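PDB 6ZJK: ribonucleoside-diphosphate reductase subunit beta from Clostridium botulinum, which forms the R2 subunit of a ribonucleotide reductase, whose di-iron centre probably supports reduction of ribonucleoside diphosphates to deoxyribonucleotides. Local coordinates for residues Tyr207-Phe212 and Arg236-His241; Phe214-Ala219 and Ile230-Asn235; Ala199-Glu204 and Leu244-Ile249. One frame throughout, in Å; residues are numbered along the deposited sequence.

Contact 1 (Tyr207-Phe212 and Arg236-His241); sequences YFYSGF and RDEVTH. With FE (Fe (III) ion), chain G.
The carboxylate of Glu238 is held between an iron and an aromatic ring: its OE2 binds the iron at 2.5 Å, while OE1 lies over one face of the Phe208 ring, 3.3 Å from Phe208 CG. The two segments belong to an antiparallel helix pair in the four-helix, di-iron core of the ferritin-like R2 fold; their axes cross at 162° and come no closer than 11.4 Å, a separation bridged by Glu238 and the aromatic side chains, with the iron at one side. Glu238 reaches across because CG stands anti to the backbone N (chi1 -162°) and the chain then bends at chi2 (79°), which swings the carboxylate back toward the metal. Its plane is inclined to the Phe208 ring, neither stacked flat on it nor upright. His241, one turn after Glu238, binds the same iron through ND1 at 2.4 Å, and a water completes the local set at 2.2 Å from the metal. Glu137 and Glu204 supply the remaining protein ligands, and Gln136 receives a hydrogen bond from His241 NE2, a second-shell contact consistent with fixing the rotation of the imidazole. Beyond the carboxylate the packing is aromatic and sparser. Phe212 meets Glu238 CB with its ring edge, and Tyr209 slides past the glutamate in the opposite direction, its CE1 4.1 Å from Glu238 CG. Within the first helix Phe212 CE2 sits over one face of the Tyr209 ring. At the more exposed margin the phenol reaches Val239, where Tyr209 OH comes to 3.5 Å from Val239 CG2.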
loop_
_atom_site.group_PDB
_atom_site.type_symbol
_atom_site.label_atom_id
_atom_site.label_comp_id
_atom_site.label_asym_id
_atom_site.label_seq_id
_atom_site.Cartn_x
_atom_site.Cartn_y
_atom_site.Cartn_z
ATOM N N TYR A 207 -9.858 12.059 -15.859
ATOM C CA TYR A 207 -11.095 12.046 -15.069
ATOM C C TYR A 207 -10.934 12.867 -13.796
ATOM O O TYR A 207 -11.793 13.689 -13.475
ATOM C CB TYR A 207 -11.529 10.612 -14.725
ATOM C CG TYR A 207 -11.735 9.697 -15.924
ATOM C CD1 TYR A 207 -12.022 10.211 -17.181
ATOM C CD2 TYR A 207 -11.618 8.315 -15.796
ATOM C CE1 TYR A 207 -12.196 9.373 -18.280
ATOM C CE2 TYR A 207 -11.792 7.469 -16.888
ATOM C CZ TYR A 207 -12.077 8.006 -18.127
ATOM O OH TYR A 207 -12.255 7.185 -19.223
ATOM N N PHE A 208 -9.794 12.739 -13.163
ATOM C CA PHE A 208 -9.585 13.445 -11.969
ATOM C C PHE A 208 -9.441 14.922 -12.177
ATOM O O PHE A 208 -9.887 15.661 -11.383
ATOM C CB PHE A 208 -8.456 12.844 -11.116
ATOM C CG PHE A 208 -8.942 12.017 -9.990
ATOM C CD1 PHE A 208 -9.357 12.582 -8.834
ATOM C CD2 PHE A 208 -9.027 10.702 -10.112
ATOM C CE1 PHE A 208 -9.840 11.812 -7.831
ATOM C CE2 PHE A 208 -9.525 9.925 -9.124
ATOM C CZ PHE A 208 -9.927 10.490 -7.988
ATOM N N TYR A 209 -8.792 15.328 -13.248
ATOM C CA TYR A 209 -8.576 16.736 -13.560
ATOM C C TYR A 209 -9.891 17.431 -13.835
ATOM O O TYR A 209 -10.070 18.520 -13.487
ATOM C CB TYR A 209 -7.506 16.921 -14.645
ATOM C CG TYR A 209 -6.133 16.902 -14.063
ATOM C CD1 TYR A 209 -5.531 15.740 -13.749
ATOM C CD2 TYR A 209 -5.475 18.045 -13.791
ATOM C CE1 TYR A 209 -4.292 15.705 -13.182
ATOM C CE2 TYR A 209 -4.233 18.029 -13.229
ATOM C CZ TYR A 209 -3.662 16.840 -12.922
ATOM O OH TYR A 209 -2.458 16.820 -12.366
ATOM N N SER A 210 -10.806 16.744 -14.440
ATOM C CA SER A 210 -12.149 17.286 -14.625
ATOM C C SER A 210 -12.829 17.561 -13.286
ATOM O O SER A 210 -13.514 18.577 -13.124
ATOM C CB SER A 210 -12.989 16.326 -15.461
ATOM O OG SER A 210 -14.363 16.719 -15.488
ATOM N N GLY A 211 -12.713 16.618 -12.352
ATOM C CA GLY A 211 -13.349 16.808 -11.058
ATOM C C GLY A 211 -12.746 17.962 -10.278
ATOM O O GLY A 211 -13.470 18.728 -9.626
ATOM N N PHE A 212 -11.429 18.119 -10.374
ATOM C CA PHE A 212 -10.788 19.178 -9.642
ATOM C C PHE A 212 -11.287 20.533 -10.085
ATOM O O PHE A 212 -11.447 21.394 -9.300
ATOM C CB PHE A 212 -9.243 19.208 -9.715
ATOM C CG PHE A 212 -8.546 17.955 -9.305
ATOM C CD1 PHE A 212 -8.913 17.268 -8.190
ATOM C CD2 PHE A 212 -7.505 17.477 -10.040
ATOM C CE1 PHE A 212 -8.289 16.103 -7.833
ATOM C CE2 PHE A 212 -6.867 16.322 -9.706
ATOM C CZ PHE A 212 -7.266 15.635 -8.584
ATOM N N ARG A 236 -1.817 17.372 -5.944
ATOM C CA ARG A 236 -0.414 17.161 -5.750
ATOM C C ARG A 236 0.003 15.681 -5.859
ATOM O O ARG A 236 0.843 15.366 -6.642
ATOM C CB ARG A 236 0.040 17.770 -4.485
ATOM C CG ARG A 236 1.526 17.731 -4.310
ATOM C CD ARG A 236 1.960 18.461 -3.093
ATOM N NE ARG A 236 1.638 17.777 -1.862
ATOM C CZ ARG A 236 1.996 18.212 -0.683
ATOM N NH1 ARG A 236 2.683 19.276 -0.584
ATOM N NH2 ARG A 236 1.679 17.584 0.396
ATOM N N ASP A 237 -0.663 14.781 -5.170
ATOM C CA ASP A 237 -0.369 13.402 -5.278
ATOM C C ASP A 237 -0.625 12.937 -6.702
ATOM O O ASP A 237 0.122 12.228 -7.229
ATOM C CB ASP A 237 -1.219 12.523 -4.339
ATOM C CG ASP A 237 -0.877 12.654 -2.857
ATOM O OD1 ASP A 237 0.100 13.209 -2.440
ATOM O OD2 ASP A 237 -1.670 12.193 -2.081
ATOM N N GLU A 238 -1.695 13.361 -7.339
ATOM C CA GLU A 238 -2.003 12.938 -8.676
ATOM C C GLU A 238 -0.914 13.231 -9.714
ATOM O O GLU A 238 -0.716 12.503 -10.581
ATOM C CB GLU A 238 -3.342 13.501 -9.112
ATOM C CG GLU A 238 -3.954 12.820 -10.275
ATOM C CD GLU A 238 -4.621 11.517 -9.913
ATOM O OE1 GLU A 238 -5.732 11.459 -9.411
ATOM O OE2 GLU A 238 -4.015 10.509 -10.052
ATOM N N VAL A 239 -0.236 14.329 -9.587
ATOM C CA VAL A 239 0.851 14.653 -10.457
ATOM C C VAL A 239 1.928 13.586 -10.435
ATOM O O VAL A 239 2.356 13.183 -11.442
ATOM C CB VAL A 239 1.448 15.990 -10.115
ATOM C CG1 VAL A 239 2.727 16.168 -10.868
ATOM C CG2 VAL A 239 0.474 17.051 -10.519
ATOM N N THR A 240 2.271 13.095 -9.258
ATOM C CA THR A 240 3.231 12.051 -9.073
ATOM C C THR A 240 2.740 10.755 -9.632
ATOM O O THR A 240 3.488 10.028 -10.155
ATOM C CB THR A 240 3.692 11.922 -7.620
ATOM O OG1 THR A 240 2.686 11.346 -6.809
ATOM C CG2 THR A 240 4.004 13.202 -7.077
ATOM N N HIS A 241 1.451 10.495 -9.591
ATOM C CA HIS A 241 0.936 9.243 -10.139
ATOM C C HIS A 241 0.996 9.253 -11.659
ATOM O O HIS A 241 1.135 8.265 -12.275
ATOM C CB HIS A 241 -0.484 8.928 -9.705
ATOM C CG HIS A 241 -0.685 8.820 -8.223
ATOM N ND1 HIS A 241 -1.873 8.435 -7.676
ATOM C CD2 HIS A 241 0.151 9.028 -7.189
ATOM C CE1 HIS A 241 -1.768 8.440 -6.371
ATOM N NE2 HIS A 241 -0.560 8.823 -6.048
HETATM FE FE FE G . -4.160 8.616 -8.354
HETATM O O HOH W 1 -4.320 10.283 -6.990
#

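Contact 2 (Phe214-Ala219 and Ile230-Asn235); sequences FFYTLA and IFKYIN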
loop_
_atom_site.group_PDB
_atom_site.type_symbol
_atom_site.label_atom_id
_atom_site.label_comp_id
_atom_site.label_asym_id
_atom_site.label_seq_id
_atom_site.Cartn_x
_atom_site.Cartn_y
_atom_site.Cartn_z
ATOM N N PHE A 214 -14.115 21.513 -10.860
ATOM C CA PHE A 214 -15.381 21.882 -10.224
ATOM C C PHE A 214 -15.149 22.498 -8.848
ATOM O O PHE A 214 -15.681 23.576 -8.540
ATOM C CB PHE A 214 -16.319 20.674 -10.118
ATOM C CG PHE A 214 -17.568 20.950 -9.291
ATOM C CD1 PHE A 214 -18.597 21.718 -9.821
ATOM C CD2 PHE A 214 -17.706 20.448 -8.002
ATOM C CE1 PHE A 214 -19.741 21.999 -9.076
ATOM C CE2 PHE A 214 -18.848 20.718 -7.237
ATOM C CZ PHE A 214 -19.862 21.496 -7.780
ATOM N N PHE A 215 -14.361 21.818 -8.001
ATOM C CA PHE A 215 -14.150 22.294 -6.638
ATOM C C PHE A 215 -13.364 23.595 -6.623
ATOM O O PHE A 215 -13.677 24.495 -5.831
ATOM C CB PHE A 215 -13.478 21.195 -5.805
ATOM C CG PHE A 215 -14.349 19.995 -5.658
ATOM C CD1 PHE A 215 -15.419 20.015 -4.777
ATOM C CD2 PHE A 215 -14.172 18.889 -6.476
ATOM C CE1 PHE A 215 -16.272 18.921 -4.676
ATOM C CE2 PHE A 215 -15.014 17.798 -6.386
ATOM C CZ PHE A 215 -16.068 17.811 -5.484
ATOM N N TYR A 216 -12.397 23.751 -7.549
ATOM C CA TYR A 216 -11.704 25.029 -7.666
ATOM C C TYR A 216 -12.649 26.131 -8.144
ATOM O O TYR A 216 -12.544 27.279 -7.693
ATOM C CB TYR A 216 -10.499 24.915 -8.618
ATOM C CG TYR A 216 -9.435 23.905 -8.176
ATOM C CD1 TYR A 216 -9.359 23.472 -6.847
ATOM C CD2 TYR A 216 -8.497 23.402 -9.084
ATOM C CE1 TYR A 216 -8.408 22.537 -6.435
ATOM C CE2 TYR A 216 -7.514 22.462 -8.676
ATOM C CZ TYR A 216 -7.469 22.041 -7.355
ATOM O OH TYR A 216 -6.500 21.114 -6.946
ATOM N N THR A 217 -13.576 25.804 -9.053
ATOM C CA THR A 217 -14.541 26.806 -9.505
ATOM C C THR A 217 -15.449 27.249 -8.362
ATOM O O THR A 217 -15.784 28.433 -8.269
ATOM C CB THR A 217 -15.366 26.295 -10.692
ATOM O OG1 THR A 217 -14.514 26.151 -11.842
ATOM C CG2 THR A 217 -16.480 27.270 -11.044
ATOM N N LEU A 218 -15.860 26.317 -7.481
ATOM C CA LEU A 218 -16.645 26.717 -6.310
ATOM C C LEU A 218 -15.837 27.636 -5.404
ATOM O O LEU A 218 -16.285 28.740 -5.058
ATOM C CB LEU A 218 -17.119 25.489 -5.522
ATOM C CG LEU A 218 -18.280 24.644 -6.055
ATOM C CD1 LEU A 218 -18.677 23.580 -5.036
ATOM C CD2 LEU A 218 -19.461 25.551 -6.408
ATOM N N ALA A 219 -14.618 27.197 -5.039
ATOM C CA ALA A 219 -13.755 27.943 -4.124
ATOM C C ALA A 219 -13.347 29.296 -4.679
ATOM O O ALA A 219 -13.135 30.241 -3.908
ATOM C CB ALA A 219 -12.496 27.135 -3.811
ATOM N N ILE A 230 -8.388 20.441 0.513
ATOM C CA ILE A 230 -8.205 18.993 0.431
ATOM C C ILE A 230 -7.931 18.563 -1.015
ATOM O O ILE A 230 -7.028 17.756 -1.265
ATOM C CB ILE A 230 -9.420 18.257 1.026
ATOM C CG1 ILE A 230 -9.442 18.432 2.543
ATOM C CG2 ILE A 230 -9.389 16.777 0.691
ATOM C CD1 ILE A 230 -10.681 17.798 3.243
ATOM N N PHE A 231 -8.667 19.124 -1.997
ATOM C CA PHE A 231 -8.449 18.680 -3.371
ATOM C C PHE A 231 -7.096 19.131 -3.926
ATOM O O PHE A 231 -6.563 18.461 -4.810
ATOM C CB PHE A 231 -9.613 19.110 -4.290
ATOM C CG PHE A 231 -10.771 18.142 -4.240
ATOM C CD1 PHE A 231 -10.700 16.931 -4.930
ATOM C CD2 PHE A 231 -11.881 18.388 -3.424
ATOM C CE1 PHE A 231 -11.738 15.985 -4.841
ATOM C CE2 PHE A 231 -12.937 17.453 -3.331
ATOM C CZ PHE A 231 -12.861 16.252 -4.037
ATOM N N LYS A 232 -6.517 20.230 -3.429
ATOM C CA LYS A 232 -5.156 20.583 -3.831
ATOM C C LYS A 232 -4.154 19.524 -3.384
ATOM O O LYS A 232 -3.181 19.240 -4.097
ATOM C CB LYS A 232 -4.756 21.947 -3.269
ATOM C CG LYS A 232 -5.485 23.131 -3.895
ATOM C CD LYS A 232 -5.109 24.404 -3.162
ATOM C CE LYS A 232 -5.830 25.605 -3.717
ATOM N NZ LYS A 232 -5.377 26.880 -3.083
ATOM N N TYR A 233 -4.355 18.941 -2.194
ATOM C CA TYR A 233 -3.438 17.895 -1.751
ATOM C C TYR A 233 -3.573 16.647 -2.610
ATOM O O TYR A 233 -2.567 16.021 -2.980
ATOM C CB TYR A 233 -3.679 17.566 -0.272
ATOM C CG TYR A 233 -3.022 18.539 0.669
ATOM C CD1 TYR A 233 -1.678 18.385 1.031
ATOM C CD2 TYR A 233 -3.723 19.615 1.186
ATOM C CE1 TYR A 233 -1.065 19.273 1.890
ATOM C CE2 TYR A 233 -3.121 20.510 2.057
ATOM C CZ TYR A 233 -1.792 20.328 2.412
ATOM O OH TYR A 233 -1.184 21.219 3.272
ATOM N N ILE A 234 -4.777 16.343 -2.989
ATOM C CA ILE A 234 -5.019 15.209 -3.819
ATOM C C ILE A 234 -4.399 15.446 -5.193
ATOM O O ILE A 234 -3.866 14.573 -5.752
ATOM C CB ILE A 234 -6.497 14.949 -3.986
ATOM C CG1 ILE A 234 -7.172 14.691 -2.636
ATOM C CG2 ILE A 234 -6.753 13.773 -4.860
ATOM C CD1 ILE A 234 -8.545 14.135 -2.778
ATOM N N ASN A 235 -4.536 16.656 -5.706
ATOM C CA ASN A 235 -4.002 17.068 -6.998
ATOM C C ASN A 235 -2.482 16.862 -6.956
ATOM O O ASN A 235 -1.985 16.254 -7.782
ATOM C CB ASN A 235 -4.353 18.519 -7.263
ATOM C CG ASN A 235 -4.291 18.911 -8.736
ATOM O OD1 ASN A 235 -3.699 18.266 -9.555
ATOM N ND2 ASN A 235 -4.950 19.977 -9.032
#
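Phe215 and Phe231 lie face against face in an offset stack, their centroids 4.1 Å apart and their planes only 9° from parallel. This pair is the tightly packed part of the contact: Phe215 CE2 comes to 3.5 Å from Phe231 CZ, and the opposite face of the Phe215 ring is met by Phe214 CD2, an edge rather than a second parallel ring. The stack sits where the backbones are nearest, Phe215 CA and Phe231 CA being 7.5 Å apart, between helix axes inclined at 145°. A polar grip lies beside it. Tyr216 carries its phenol across to the second helix, with CG anti to the carbonyl carbon, and Asn235 ND2 donates to Tyr216 OH at 2.8 Å. The bond is nearly straight, 169° at the hydrogen, and the oxygen lies in the amide plane of Asn235, with ring and amide almost coplanar. Tyr216 OH in turn donates weakly to Phe231 O at 3.4 Å; the straight Asn235 bond is the stronger of the two. The looser side is that of Lys232, which is partly exposed: its CG rests 3.8 Å from Tyr216 OH, but the extended chain then leads away from the contact toward a cation-pi partner, Phe334. The arrangement is packing of the antiparallel helical hairpin formed by helices 190-220 and 225-255, near its turn. Helix 90-118 meets Phe214, Phe215 and Phe231, helix 124-151 meets Ile230 and Ile234, and the loop around Ser335 touches Tyr216 and Asn235.

Contact 3 (Ala199-Glu204 and Leu244-Ile249); sequences ANYILE and LFQNII. With FE (Fe (III) ion), chain G.
Asn200 lays its CB and amide against the outer end of the Phe245 ring, Asn200 CB lying 3.6 Å from Phe245 CE2, with amide and ring planes only 20° apart. The amide's OD1 is satisfied elsewhere, by Gln110, which would hold it in this setting. Close by, Tyr201 and Gln246 cross, and Gln246 NE2 donates to Tyr201 OH at 3.1 Å. The bond bends to 153° and the oxygen is tilted from the amide plane, while the methylene Gln246 CG packs 3.6 Å from Tyr201 CE1. Tyr201 presents its hydroxyl here because its CG is anti to the backbone N (chi1 -177°), and the same oxygen is also hydrogen-bonded to Arg310 O. Glu204 marks the metal end: its extended chain brings OE2 to 2.1 Å from the iron, leaving OE1 4.2 Å from Phe245 CD1. Ile249 CD1 lies near Tyr201 CB at the other end. Of the three contacts this one has the nearest backbones, Tyr201 CA and Phe245 CA being 6.2 Å apart. A carboxylate ligand projecting from an antiparallel pair of long helices is characteristic of the di-iron four-helix bundle of ribonucleotide reductase R2 proteins.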
loop_
_atom_site.group_PDB
_atom_site.type_symbol
_atom_site.label_atom_id
_atom_site.label_comp_id
_atom_site.label_asym_id
_atom_site.label_seq_id
_atom_site.Cartn_x
_atom_site.Cartn_y
_atom_site.Cartn_z
ATOM N N ALA A 199 -5.424 2.668 -19.326
ATOM C CA ALA A 199 -6.646 3.045 -18.627
ATOM C C ALA A 199 -6.344 3.832 -17.372
ATOM O O ALA A 199 -6.914 4.851 -17.133
ATOM C CB ALA A 199 -7.422 1.837 -18.293
ATOM N N ASN A 200 -5.416 3.340 -16.575
ATOM C CA ASN A 200 -4.976 4.032 -15.417
ATOM C C ASN A 200 -4.525 5.411 -15.717
ATOM O O ASN A 200 -4.853 6.296 -15.032
ATOM C CB ASN A 200 -3.755 3.337 -14.896
ATOM C CG ASN A 200 -3.995 2.597 -13.653
ATOM O OD1 ASN A 200 -4.088 3.170 -12.623
ATOM N ND2 ASN A 200 -4.083 1.308 -13.753
ATOM N N TYR A 201 -3.682 5.567 -16.729
ATOM C CA TYR A 201 -3.138 6.853 -17.130
ATOM C C TYR A 201 -4.258 7.819 -17.479
ATOM O O TYR A 201 -4.269 8.914 -17.062
ATOM C CB TYR A 201 -2.106 6.674 -18.266
ATOM C CG TYR A 201 -1.406 7.906 -18.736
ATOM C CD1 TYR A 201 -0.742 8.691 -17.884
ATOM C CD2 TYR A 201 -1.409 8.265 -20.062
ATOM C CE1 TYR A 201 -0.143 9.824 -18.303
ATOM C CE2 TYR A 201 -0.787 9.389 -20.490
ATOM C CZ TYR A 201 -0.148 10.154 -19.604
ATOM O OH TYR A 201 0.453 11.263 -19.932
ATOM N N ILE A 202 -5.232 7.354 -18.214
ATOM C CA ILE A 202 -6.375 8.170 -18.566
ATOM C C ILE A 202 -7.153 8.602 -17.330
ATOM O O ILE A 202 -7.387 9.738 -17.148
ATOM C CB ILE A 202 -7.281 7.444 -19.535
ATOM C CG1 ILE A 202 -6.631 7.391 -20.895
ATOM C CG2 ILE A 202 -8.611 8.133 -19.620
ATOM C CD1 ILE A 202 -7.177 6.339 -21.784
ATOM N N LEU A 203 -7.433 7.655 -16.461
ATOM C CA LEU A 203 -8.170 7.890 -15.233
ATOM C C LEU A 203 -7.602 8.993 -14.416
ATOM O O LEU A 203 -8.267 9.875 -14.080
ATOM C CB LEU A 203 -8.297 6.622 -14.436
ATOM C CG LEU A 203 -8.949 6.672 -13.055
ATOM C CD1 LEU A 203 -9.412 5.317 -12.643
ATOM C CD2 LEU A 203 -8.127 7.291 -11.988
ATOM N N GLU A 204 -6.324 8.969 -14.197
ATOM C CA GLU A 204 -5.639 9.954 -13.419
ATOM C C GLU A 204 -5.364 11.264 -14.079
ATOM O O GLU A 204 -5.398 12.260 -13.457
ATOM C CB GLU A 204 -4.329 9.345 -13.012
ATOM C CG GLU A 204 -4.565 8.014 -12.338
ATOM C CD GLU A 204 -3.534 7.616 -11.330
ATOM O OE1 GLU A 204 -2.425 7.419 -11.757
ATOM O OE2 GLU A 204 -3.860 7.483 -10.146
ATOM N N LEU A 244 4.617 8.729 -12.742
ATOM C CA LEU A 244 4.951 7.318 -12.539
ATOM C C LEU A 244 4.483 6.474 -13.719
ATOM O O LEU A 244 5.273 5.733 -14.319
ATOM C CB LEU A 244 4.352 6.804 -11.223
ATOM C CG LEU A 244 4.487 5.318 -10.839
ATOM C CD1 LEU A 244 5.947 4.896 -10.826
ATOM C CD2 LEU A 244 3.878 5.054 -9.484
ATOM N N PHE A 245 3.221 6.613 -14.091
ATOM C CA PHE A 245 2.687 5.868 -15.218
ATOM C C PHE A 245 3.321 6.288 -16.564
ATOM O O PHE A 245 3.515 5.506 -17.392
ATOM C CB PHE A 245 1.159 5.819 -15.237
ATOM C CG PHE A 245 0.590 4.695 -14.414
ATOM C CD1 PHE A 245 0.588 4.756 -13.087
ATOM C CD2 PHE A 245 0.127 3.565 -14.987
ATOM C CE1 PHE A 245 0.122 3.735 -12.343
ATOM C CE2 PHE A 245 -0.342 2.532 -14.238
ATOM C CZ PHE A 245 -0.345 2.625 -12.919
ATOM N N GLN A 246 3.657 7.535 -16.725
ATOM C CA GLN A 246 4.385 7.966 -17.925
ATOM C C GLN A 246 5.691 7.180 -18.087
ATOM O O GLN A 246 6.019 6.697 -19.180
ATOM C CB GLN A 246 4.652 9.477 -17.847
ATOM C CG GLN A 246 3.414 10.354 -18.157
ATOM C CD GLN A 246 3.610 11.855 -17.875
ATOM O OE1 GLN A 246 4.699 12.289 -17.472
ATOM N NE2 GLN A 246 2.545 12.660 -18.116
ATOM N N ASN A 247 6.447 7.043 -16.998
ATOM C CA ASN A 247 7.715 6.322 -17.042
ATOM C C ASN A 247 7.529 4.817 -17.172
ATOM O O ASN A 247 8.290 4.155 -17.889
ATOM C CB ASN A 247 8.526 6.652 -15.804
ATOM C CG ASN A 247 9.278 7.928 -15.971
ATOM O OD1 ASN A 247 10.398 7.908 -16.454
ATOM N ND2 ASN A 247 8.698 9.033 -15.565
ATOM N N ILE A 248 6.524 4.252 -16.505
ATOM C CA ILE A 248 6.271 2.825 -16.663
ATOM C C ILE A 248 5.972 2.504 -18.124
ATOM O O ILE A 248 6.506 1.537 -18.681
ATOM C CB ILE A 248 5.132 2.356 -15.729
ATOM C CG1 ILE A 248 5.566 2.384 -14.254
ATOM C CG2 ILE A 248 4.721 0.944 -16.075
ATOM C CD1 ILE A 248 4.420 1.951 -13.252
ATOM N N ILE A 249 5.181 3.317 -18.782
ATOM C CA ILE A 249 4.854 3.076 -20.166
ATOM C C ILE A 249 6.079 3.226 -21.081
ATOM O O ILE A 249 6.277 2.448 -21.976
ATOM C CB ILE A 249 3.752 4.011 -20.650
ATOM C CG1 ILE A 249 2.404 3.566 -20.123
ATOM C CG2 ILE A 249 3.670 3.995 -22.148
ATOM C CD1 ILE A 249 1.388 4.671 -20.110
HETATM FE FE FE G . -4.160 8.616 -8.354
HETATM O O HOH W 1 -4.320 10.283 -6.990
#

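In the fold
Following the chain from the N terminus, helix 190-220 supplies residues 199-204, 207-212 and 214-219 in turn. The chain then reverses, and helix 225-255 returns with 230-235, 236-241 and 244-249. Contact 2 therefore closes the shortest loop, contact 1 encloses it and contact 3 encloses both: three nested closures of one helical hairpin, with none crossing. Contacts 1 and 3 share an iron and its water, and Glu204 OE2 and Glu238 OE2 approach to 3.0 Å as ligands of that metal. Contact 2 touches contact 1 through Phe212 and Phe231, whereas contacts 2 and 3 remain about 7 Å apart at their nearest atoms.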